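Long-range contacts in putative modification methylase (Thermus thermophilus, PDB 2ZIG), which probably transfers a methyl group from S-adenosyl-L-methionine to the N4 atom of cytosine in DNA, as a member of the N(4)/N(6)-methyltransferase family: residues A29-A34 and V79-R85; H116-Q120 and Y169-Q173; A225-R230 and A252-R258. All blocks are in the same frame, centred on the assembly; numbering follows the deposited sequence.

Contact 1 (A29-A34 and V79-R85)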
loop_
_atom_site.group_PDB
_atom_site.type_symbol
_atom_site.label_atom_id
_atom_site.label_comp_id
_atom_site.label_asym_id
_atom_site.label_seq_id
_atom_site.Cartn_x
_atom_site.Cartn_y
_atom_site.Cartn_z
ATOM N N ALA B 29 26.033 1.281 0.853
ATOM C CA ALA B 29 25.222 0.449 -0.035
ATOM C C ALA B 29 25.391 0.720 -1.531
ATOM O O ALA B 29 25.671 -0.196 -2.306
ATOM C CB ALA B 29 23.755 0.579 0.351
ATOM N N ARG B 30 25.219 1.973 -1.937
ATOM C CA ARG B 30 25.334 2.341 -3.347
ATOM C C ARG B 30 26.722 2.038 -3.898
ATOM O O ARG B 30 26.872 1.345 -4.912
ATOM C CB ARG B 30 25.041 3.828 -3.522
ATOM C CG ARG B 30 24.529 4.219 -4.902
ATOM C CD ARG B 30 25.491 3.860 -6.025
ATOM N NE ARG B 30 26.846 4.365 -5.806
ATOM C CZ ARG B 30 27.137 5.611 -5.449
ATOM N NH1 ARG B 30 26.165 6.496 -5.260
ATOM N NH2 ARG B 30 28.403 5.973 -5.282
ATOM N N GLU B 31 27.736 2.565 -3.221
ATOM C CA GLU B 31 29.119 2.371 -3.633
ATOM C C GLU B 31 29.508 0.899 -3.750
ATOM O O GLU B 31 30.079 0.485 -4.754
ATOM C CB GLU B 31 30.051 3.075 -2.649
ATOM C CG GLU B 31 29.729 4.548 -2.466
ATOM C CD GLU B 31 30.730 5.262 -1.577
ATOM O OE1 GLU B 31 30.501 6.451 -1.249
ATOM O OE2 GLU B 31 31.746 4.632 -1.210
ATOM N N VAL B 32 29.198 0.114 -2.723
ATOM C CA VAL B 32 29.534 -1.305 -2.728
ATOM C C VAL B 32 28.790 -2.053 -3.825
ATOM O O VAL B 32 29.389 -2.811 -4.586
ATOM C CB VAL B 32 29.223 -1.954 -1.364
ATOM C CG1 VAL B 32 29.504 -3.450 -1.413
ATOM C CG2 VAL B 32 30.068 -1.296 -0.280
ATOM N N LEU B 33 27.483 -1.837 -3.919
ATOM C CA LEU B 33 26.698 -2.512 -4.943
ATOM C C LEU B 33 27.225 -2.180 -6.333
ATOM O O LEU B 33 27.330 -3.055 -7.194
ATOM C CB LEU B 33 25.221 -2.115 -4.847
ATOM C CG LEU B 33 24.469 -2.493 -3.567
ATOM C CD1 LEU B 33 23.011 -2.120 -3.721
ATOM C CD2 LEU B 33 24.612 -3.975 -3.288
ATOM N N ALA B 34 27.558 -0.910 -6.548
ATOM C CA ALA B 34 28.067 -0.472 -7.842
ATOM C C ALA B 34 29.316 -1.247 -8.238
ATOM O O ALA B 34 29.671 -1.290 -9.411
ATOM C CB ALA B 34 28.367 1.016 -7.813
ATOM N N VAL B 79 20.093 3.254 -4.488
ATOM C CA VAL B 79 20.316 1.866 -4.107
ATOM C C VAL B 79 19.462 0.966 -5.003
ATOM O O VAL B 79 19.944 -0.039 -5.529
ATOM C CB VAL B 79 19.929 1.626 -2.637
ATOM C CG1 VAL B 79 20.075 0.152 -2.287
ATOM C CG2 VAL B 79 20.803 2.483 -1.732
ATOM N N TRP B 80 18.198 1.336 -5.185
ATOM C CA TRP B 80 17.286 0.555 -6.021
ATOM C C TRP B 80 17.843 0.482 -7.452
ATOM O O TRP B 80 17.655 -0.522 -8.151
ATOM C CB TRP B 80 15.879 1.187 -6.041
ATOM C CG TRP B 80 15.246 1.471 -4.686
ATOM C CD1 TRP B 80 14.418 2.517 -4.384
ATOM C CD2 TRP B 80 15.376 0.706 -3.472
ATOM N NE1 TRP B 80 14.031 2.455 -3.068
ATOM C CE2 TRP B 80 14.602 1.355 -2.485
ATOM C CE3 TRP B 80 16.071 -0.462 -3.124
ATOM C CZ2 TRP B 80 14.504 0.875 -1.168
ATOM C CZ3 TRP B 80 15.975 -0.938 -1.819
ATOM C CH2 TRP B 80 15.194 -0.268 -0.856
ATOM N N ARG B 81 18.525 1.544 -7.886
ATOM C CA ARG B 81 19.114 1.580 -9.235
ATOM C C ARG B 81 20.153 0.485 -9.401
ATOM O O ARG B 81 20.159 -0.220 -10.402
ATOM C CB ARG B 81 19.781 2.924 -9.526
ATOM C CG ARG B 81 18.839 4.007 -9.994
ATOM C CD ARG B 81 19.587 5.082 -10.775
ATOM N NE ARG B 81 18.701 6.182 -11.145
ATOM C CZ ARG B 81 18.140 7.013 -10.272
ATOM N NH1 ARG B 81 18.377 6.873 -8.972
ATOM N NH2 ARG B 81 17.326 7.973 -10.697
ATOM N N GLU B 82 21.046 0.359 -8.426
ATOM C CA GLU B 82 22.066 -0.680 -8.482
ATOM C C GLU B 82 21.410 -2.054 -8.387
ATOM O O GLU B 82 21.810 -2.987 -9.085
ATOM C CB GLU B 82 23.079 -0.518 -7.341
ATOM C CG GLU B 82 24.063 0.624 -7.533
ATOM C CD GLU B 82 24.739 0.576 -8.890
ATOM O OE1 GLU B 82 25.272 -0.487 -9.258
ATOM O OE2 GLU B 82 24.736 1.606 -9.592
ATOM N N VAL B 83 20.410 -2.179 -7.517
ATOM C CA VAL B 83 19.710 -3.448 -7.363
ATOM C C VAL B 83 19.137 -3.872 -8.710
ATOM O O VAL B 83 19.248 -5.029 -9.103
ATOM C CB VAL B 83 18.543 -3.347 -6.345
ATOM C CG1 VAL B 83 17.627 -4.585 -6.468
ATOM C CG2 VAL B 83 19.103 -3.242 -4.929
ATOM N N PHE B 84 18.536 -2.929 -9.423
ATOM C CA PHE B 84 17.946 -3.245 -10.714
ATOM C C PHE B 84 18.998 -3.772 -11.686
ATOM O O PHE B 84 18.718 -4.633 -12.524
ATOM C CB PHE B 84 17.263 -2.009 -11.294
ATOM C CG PHE B 84 16.588 -2.253 -12.617
ATOM C CD1 PHE B 84 17.290 -2.125 -13.811
ATOM C CD2 PHE B 84 15.253 -2.631 -12.670
ATOM C CE1 PHE B 84 16.667 -2.370 -15.041
ATOM C CE2 PHE B 84 14.629 -2.877 -13.891
ATOM C CZ PHE B 84 15.342 -2.744 -15.078
ATOM N N ARG B 85 20.212 -3.256 -11.558
ATOM C CA ARG B 85 21.304 -3.654 -12.426
ATOM C C ARG B 85 21.883 -5.005 -12.006
ATOM O O ARG B 85 22.241 -5.828 -12.849
ATOM C CB ARG B 85 22.385 -2.573 -12.395
ATOM C CG ARG B 85 23.263 -2.533 -13.617
ATOM C CD ARG B 85 24.640 -3.033 -13.289
ATOM N NE ARG B 85 25.193 -2.353 -12.125
ATOM C CZ ARG B 85 26.340 -2.696 -11.552
ATOM N NH1 ARG B 85 27.048 -3.702 -12.047
ATOM N NH2 ARG B 85 26.768 -2.051 -10.474
#

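Contact 2 (H116-Q120 and Y169-Q173)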
loop_
_atom_site.group_PDB
_atom_site.type_symbol
_atom_site.label_atom_id
_atom_site.label_comp_id
_atom_site.label_asym_id
_atom_site.label_seq_id
_atom_site.Cartn_x
_atom_site.Cartn_y
_atom_site.Cartn_z
ATOM N N HIS B 116 5.791 3.334 1.939
ATOM C CA HIS B 116 5.644 2.221 1.012
ATOM C C HIS B 116 5.146 2.690 -0.358
ATOM O O HIS B 116 5.560 2.163 -1.394
ATOM C CB HIS B 116 4.679 1.163 1.571
ATOM C CG HIS B 116 3.237 1.435 1.261
ATOM N ND1 HIS B 116 2.478 2.344 1.969
ATOM C CD2 HIS B 116 2.431 0.951 0.287
ATOM C CE1 HIS B 116 1.267 2.407 1.445
ATOM N NE2 HIS B 116 1.212 1.573 0.423
ATOM N N ALA B 117 4.257 3.677 -0.359
ATOM C CA ALA B 117 3.705 4.183 -1.607
ATOM C C ALA B 117 4.744 4.983 -2.388
ATOM O O ALA B 117 4.814 4.884 -3.611
ATOM C CB ALA B 117 2.476 5.043 -1.325
ATOM N N ASP B 118 5.538 5.781 -1.682
ATOM C CA ASP B 118 6.576 6.572 -2.329
ATOM C C ASP B 118 7.600 5.632 -2.940
ATOM O O ASP B 118 8.112 5.886 -4.032
ATOM C CB ASP B 118 7.254 7.507 -1.315
ATOM C CG ASP B 118 6.484 8.805 -1.119
ATOM O OD1 ASP B 118 6.285 9.516 -2.126
ATOM O OD2 ASP B 118 6.074 9.113 0.021
ATOM N N ILE B 119 7.878 4.532 -2.242
ATOM C CA ILE B 119 8.839 3.548 -2.720
ATOM C C ILE B 119 8.306 2.871 -3.978
ATOM O O ILE B 119 9.012 2.782 -4.985
ATOM C CB ILE B 119 9.131 2.470 -1.644
ATOM C CG1 ILE B 119 9.730 3.118 -0.387
ATOM C CG2 ILE B 119 10.078 1.407 -2.199
ATOM C CD1 ILE B 119 11.042 3.775 -0.605
ATOM N N GLN B 120 7.059 2.403 -3.928
ATOM C CA GLN B 120 6.453 1.738 -5.088
ATOM C C GLN B 120 6.497 2.612 -6.329
ATOM O O GLN B 120 6.895 2.163 -7.400
ATOM C CB GLN B 120 4.988 1.359 -4.820
ATOM C CG GLN B 120 4.797 0.050 -4.094
ATOM C CD GLN B 120 3.339 -0.350 -3.997
ATOM O OE1 GLN B 120 2.889 -1.277 -4.669
ATOM N NE2 GLN B 120 2.593 0.347 -3.164
ATOM N N TYR B 169 4.156 -3.211 4.742
ATOM C CA TYR B 169 3.962 -3.626 3.365
ATOM C C TYR B 169 5.160 -4.374 2.802
ATOM O O TYR B 169 6.297 -3.950 2.964
ATOM C CB TYR B 169 3.689 -2.392 2.500
ATOM C CG TYR B 169 2.575 -1.506 3.016
ATOM C CD1 TYR B 169 1.267 -1.649 2.557
ATOM C CD2 TYR B 169 2.826 -0.546 3.991
ATOM C CE1 TYR B 169 0.227 -0.848 3.065
ATOM C CE2 TYR B 169 1.804 0.253 4.502
ATOM C CZ TYR B 169 0.508 0.096 4.035
ATOM O OH TYR B 169 -0.495 0.889 4.549
ATOM N N ILE B 170 4.906 -5.498 2.147
ATOM C CA ILE B 170 6.006 -6.235 1.550
ATOM C C ILE B 170 5.884 -5.985 0.067
ATOM O O ILE B 170 5.120 -6.648 -0.619
ATOM C CB ILE B 170 5.936 -7.742 1.855
ATOM C CG1 ILE B 170 6.019 -7.957 3.369
ATOM C CG2 ILE B 170 7.108 -8.469 1.181
ATOM C CD1 ILE B 170 5.888 -9.415 3.797
ATOM N N LEU B 171 6.625 -4.983 -0.402
ATOM C CA LEU B 171 6.628 -4.583 -1.804
ATOM C C LEU B 171 7.364 -5.584 -2.676
ATOM O O LEU B 171 8.397 -6.114 -2.292
ATOM C CB LEU B 171 7.267 -3.203 -1.937
ATOM C CG LEU B 171 6.634 -2.140 -1.030
ATOM C CD1 LEU B 171 7.396 -0.824 -1.148
ATOM C CD2 LEU B 171 5.183 -1.953 -1.423
ATOM N N MET B 172 6.819 -5.835 -3.858
ATOM C CA MET B 172 7.411 -6.774 -4.799
ATOM C C MET B 172 7.701 -6.033 -6.102
ATOM O O MET B 172 6.781 -5.617 -6.813
ATOM C CB MET B 172 6.438 -7.924 -5.056
ATOM C CG MET B 172 5.931 -8.608 -3.794
ATOM S SD MET B 172 7.035 -9.890 -3.206
ATOM C CE MET B 172 6.021 -10.665 -1.939
ATOM N N GLN B 173 8.984 -5.868 -6.402
ATOM C CA GLN B 173 9.402 -5.172 -7.606
ATOM C C GLN B 173 10.249 -6.100 -8.460
ATOM O O GLN B 173 11.376 -6.436 -8.093
ATOM C CB GLN B 173 10.184 -3.922 -7.221
ATOM C CG GLN B 173 9.371 -2.965 -6.357
ATOM C CD GLN B 173 8.132 -2.474 -7.066
ATOM O OE1 GLN B 173 7.010 -2.642 -6.580
ATOM N NE2 GLN B 173 8.325 -1.861 -8.232
HETATM O O HOH W 1 6.417 -0.207 -8.779
#

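Contact 3 (A225-R230 and A252-R258)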
loop_
_atom_site.group_PDB
_atom_site.type_symbol
_atom_site.label_atom_id
_atom_site.label_comp_id
_atom_site.label_asym_id
_atom_site.label_seq_id
_atom_site.Cartn_x
_atom_site.Cartn_y
_atom_site.Cartn_z
ATOM N N ALA B 225 11.696 -13.562 6.732
ATOM C CA ALA B 225 12.728 -13.571 5.698
ATOM C C ALA B 225 12.854 -14.962 5.075
ATOM O O ALA B 225 12.995 -15.100 3.856
ATOM C CB ALA B 225 14.071 -13.129 6.282
ATOM N N GLU B 226 12.802 -16.001 5.905
ATOM C CA GLU B 226 12.932 -17.358 5.378
ATOM C C GLU B 226 11.811 -17.677 4.404
ATOM O O GLU B 226 12.024 -18.338 3.401
ATOM C CB GLU B 226 12.944 -18.382 6.512
ATOM C CG GLU B 226 14.156 -18.266 7.401
ATOM C CD GLU B 226 14.109 -19.225 8.565
ATOM O OE1 GLU B 226 13.056 -19.281 9.234
ATOM O OE2 GLU B 226 15.117 -19.914 8.821
ATOM N N ARG B 227 10.613 -17.204 4.709
ATOM C CA ARG B 227 9.460 -17.437 3.854
ATOM C C ARG B 227 9.689 -16.783 2.482
ATOM O O ARG B 227 9.422 -17.387 1.445
ATOM C CB ARG B 227 8.212 -16.871 4.542
ATOM C CG ARG B 227 6.887 -17.283 3.943
ATOM C CD ARG B 227 5.709 -16.852 4.839
ATOM N NE ARG B 227 5.573 -17.671 6.047
ATOM C CZ ARG B 227 4.542 -17.605 6.889
ATOM N NH1 ARG B 227 3.544 -16.746 6.671
ATOM N NH2 ARG B 227 4.484 -18.425 7.933
ATOM N N LEU B 228 10.206 -15.560 2.474
ATOM C CA LEU B 228 10.453 -14.852 1.219
ATOM C C LEU B 228 11.534 -15.550 0.391
ATOM O O LEU B 228 11.376 -15.738 -0.817
ATOM C CB LEU B 228 10.836 -13.394 1.508
ATOM C CG LEU B 228 9.673 -12.587 2.114
ATOM C CD1 LEU B 228 10.161 -11.226 2.640
ATOM C CD2 LEU B 228 8.580 -12.404 1.043
ATOM N N VAL B 229 12.622 -15.951 1.044
ATOM C CA VAL B 229 13.694 -16.646 0.347
ATOM C C VAL B 229 13.140 -17.902 -0.331
ATOM O O VAL B 229 13.378 -18.132 -1.517
ATOM C CB VAL B 229 14.831 -17.056 1.314
ATOM C CG1 VAL B 229 15.831 -17.967 0.596
ATOM C CG2 VAL B 229 15.550 -15.821 1.830
ATOM N N ARG B 230 12.384 -18.703 0.415
ATOM C CA ARG B 230 11.820 -19.938 -0.131
ATOM C C ARG B 230 10.847 -19.701 -1.273
ATOM O O ARG B 230 10.716 -20.540 -2.164
ATOM C CB ARG B 230 11.116 -20.731 0.971
ATOM C CG ARG B 230 12.035 -21.123 2.124
ATOM C CD ARG B 230 11.292 -21.963 3.129
ATOM N NE ARG B 230 10.769 -23.176 2.510
ATOM C CZ ARG B 230 9.868 -23.969 3.073
ATOM N NH1 ARG B 230 9.384 -23.673 4.276
ATOM N NH2 ARG B 230 9.458 -25.060 2.436
ATOM N N ALA B 252 18.533 -16.046 7.009
ATOM C CA ALA B 252 17.413 -16.743 6.384
ATOM C C ALA B 252 17.889 -17.400 5.095
ATOM O O ALA B 252 17.538 -18.532 4.799
ATOM C CB ALA B 252 16.282 -15.768 6.080
ATOM N N ALA B 253 18.696 -16.682 4.329
ATOM C CA ALA B 253 19.216 -17.207 3.070
ATOM C C ALA B 253 20.096 -18.443 3.287
ATOM O O ALA B 253 19.878 -19.493 2.682
ATOM C CB ALA B 253 20.008 -16.124 2.355
ATOM N N ALA B 254 21.084 -18.320 4.163
ATOM C CA ALA B 254 21.991 -19.427 4.432
ATOM C C ALA B 254 21.307 -20.654 5.034
ATOM O O ALA B 254 21.667 -21.788 4.717
ATOM C CB ALA B 254 23.111 -18.963 5.337
ATOM N N ARG B 255 20.325 -20.441 5.901
ATOM C CA ARG B 255 19.634 -21.575 6.516
ATOM C C ARG B 255 18.879 -22.386 5.477
ATOM O O ARG B 255 18.583 -23.554 5.701
ATOM C CB ARG B 255 18.661 -21.102 7.595
ATOM C CG ARG B 255 19.325 -20.569 8.853
ATOM C CD ARG B 255 18.301 -19.854 9.717
ATOM N NE ARG B 255 17.241 -20.743 10.177
ATOM C CZ ARG B 255 17.369 -21.577 11.202
ATOM N NH1 ARG B 255 16.359 -22.360 11.569
ATOM N NH2 ARG B 255 18.513 -21.619 11.872
ATOM N N TRP B 256 18.583 -21.770 4.335
ATOM C CA TRP B 256 17.855 -22.457 3.271
ATOM C C TRP B 256 18.642 -22.772 2.003
ATOM O O TRP B 256 18.080 -22.858 0.918
ATOM C CB TRP B 256 16.581 -21.679 2.929
ATOM C CG TRP B 256 15.588 -21.846 4.007
ATOM C CD1 TRP B 256 15.495 -21.113 5.157
ATOM C CD2 TRP B 256 14.682 -22.942 4.158
ATOM N NE1 TRP B 256 14.599 -21.698 6.019
ATOM C CE2 TRP B 256 14.088 -22.822 5.432
ATOM C CE3 TRP B 256 14.319 -24.017 3.340
ATOM C CZ2 TRP B 256 13.154 -23.741 5.911
ATOM C CZ3 TRP B 256 13.386 -24.933 3.816
ATOM C CH2 TRP B 256 12.817 -24.787 5.091
ATOM N N GLY B 257 19.949 -22.953 2.138
ATOM C CA GLY B 257 20.748 -23.291 0.976
ATOM C C GLY B 257 20.905 -22.241 -0.112
ATOM O O GLY B 257 21.159 -22.588 -1.262
ATOM N N ARG B 258 20.739 -20.967 0.230
ATOM C CA ARG B 258 20.943 -19.888 -0.736
ATOM C C ARG B 258 22.234 -19.184 -0.328
ATOM O O ARG B 258 22.615 -19.227 0.841
ATOM C CB ARG B 258 19.797 -18.869 -0.706
ATOM C CG ARG B 258 18.607 -19.226 -1.571
ATOM C CD ARG B 258 17.850 -20.413 -1.020
ATOM N NE ARG B 258 16.573 -20.581 -1.698
ATOM C CZ ARG B 258 15.756 -21.612 -1.506
ATOM N NH1 ARG B 258 16.092 -22.573 -0.653
ATOM N NH2 ARG B 258 14.600 -21.673 -2.157
HETATM O O HOH W 2 11.944 -22.893 -2.064
#

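Contact 1 (A29-A34 and V79-R85)
Leu33 forms the apolar centre: its CD1 lies 4.0 Å from CG1 of Val79 and 4.2 Å from CG2 of Val83, residues one turn apart on helix 66-86. Ala29, a turn before Leu33, adds its CB at 4.1 Å from CG2 of Val79. Val263 of strand 259-264 and Leu93 of strand 91-97 continue this apolar layer, so both helices rest on the same face of the central sheet of a Rossmann-like methyltransferase domain. The two short axes run nearly parallel, 18° apart and 9.0 Å at their closest. Further out, the aliphatic part of Glu82 covers the seam, with CB 3.7 Å from Leu33 CB and CG 3.8 Å from Arg30 CD. Glu82 OE1 accepts a very short hydrogen bond (2.5 Å), part of a salt bridge, from Arg85 NH2 within its own helix, and the same NH2 gives a weak hydrogen bond of 3.2 Å to Ala34 O across the interface. Arg85 NH1 donates to Phe36 O, so the guanidinium reaches two carbonyls, that of Ala34 only weakly. Ala29 and the preceding Asp28 bind S-adenosyl-L-methionine, although none is bound to this chain. The chemistry is thus graded: the short helix, which begins at the cofactor site, packs on helix 66-86 through an aliphatic seam edged by the Glu82-Arg85 pair.

Contact 2 (H116-Q120 and Y169-Q173)
Helix 116-120 runs along strand 169-173 almost exactly parallel, with 2° between their directions and axes 9.8 Å apart at their closest, in the helix-on-sheet packing of a Rossmann-like methyltransferase fold. The strand is an inner one of the mixed sheet, flanked by antiparallel neighbours 129-137 and 91-97. Its alternation turns Tyr169, Leu171 and Gln173 toward the helix, while Met172 between them points away. Leu171 is the central side chain of the contact: CD1 lies 3.6 Å from Ile119 CG2 and 3.5 Å from the backbone O of His116, and CD2 lies 3.4 Å from Gln120 CG. At the start of the strand segment the rings of His116 and Tyr169 stack face to face, centroids 3.5 Å apart and planes at 10°. The stack is part of the subunit interface, for His116 ND1 is hydrogen-bonded to Asp99 and its NE2 to NE2 of His116 in the second subunit, whose ring meets it, while Asp118 forms a salt bridge to Arg124 of that subunit. Toward the far end, Gln120 OE1 and Gln173 OE1 both accept from Asn130 ND2 on strand 129-137. A water completes the link between the segments, donating to Gln120 O at 2.8 Å and accepting from Gln173 NE2 at 2.6 Å.

Contact 3 (A225-R230 and A252-R258)
Glu226 OE2 accepts a 2.7 Å hydrogen bond from Arg255 NE, part of a salt bridge, and a weak one of 3.4 Å from Trp256 NE1. These bonds tie helix 222-232 to the end of helix 248-255, where a Schellman motif with Gly257 at C-prime terminates the helix (Arg258 N to Ala253 O, 3.0 Å), on one face of the Rossmann-like sheet. The Arg230 guanidinium lies flat on Trp256, planes at 2°, as an off-centre cation-pi pair, while Arg230 CD sits squarely over the six-membered ring, 3.5 Å from its centroid. Beneath, Ala225 CB meets Ala252 CB at 3.4 Å, where the helices come close (Glu226 CA to Ala252 CA 4.6 Å), and Val229 CG2 packs 4.3 Å from Ala252 CB. Thr248, a residue of the S-adenosyl-L-methionine site, lies beside Ala225. Arg258 NH1 donates to Trp256 O at 2.5 Å, and a water accepting from Arg258 NH2 at 2.9 Å donates to Arg230 O at 2.7 Å.

Contact 2 is wholly buried and reaches the second subunit; contacts 1 and 3 are only partly buried, each grading from aliphatic packing to arginine-glutamate pairs at its edge. Contacts 1 and 3 join helix to helix on the two faces of the sheet, about 22 Å apart between centres, whereas contact 2 seats a helix on an inner strand. Contact 2 touches both: its helix reaches contact 1 through Ile119 CD1 and Trp80 NE1 (4.1 Å), and the other face of its strand reaches contact 3 through Ile170 CG2 and Leu228 CD2 (4.2 Å). Cofactor-binding residues lie in or beside contacts 1 and 3, away from contact 2.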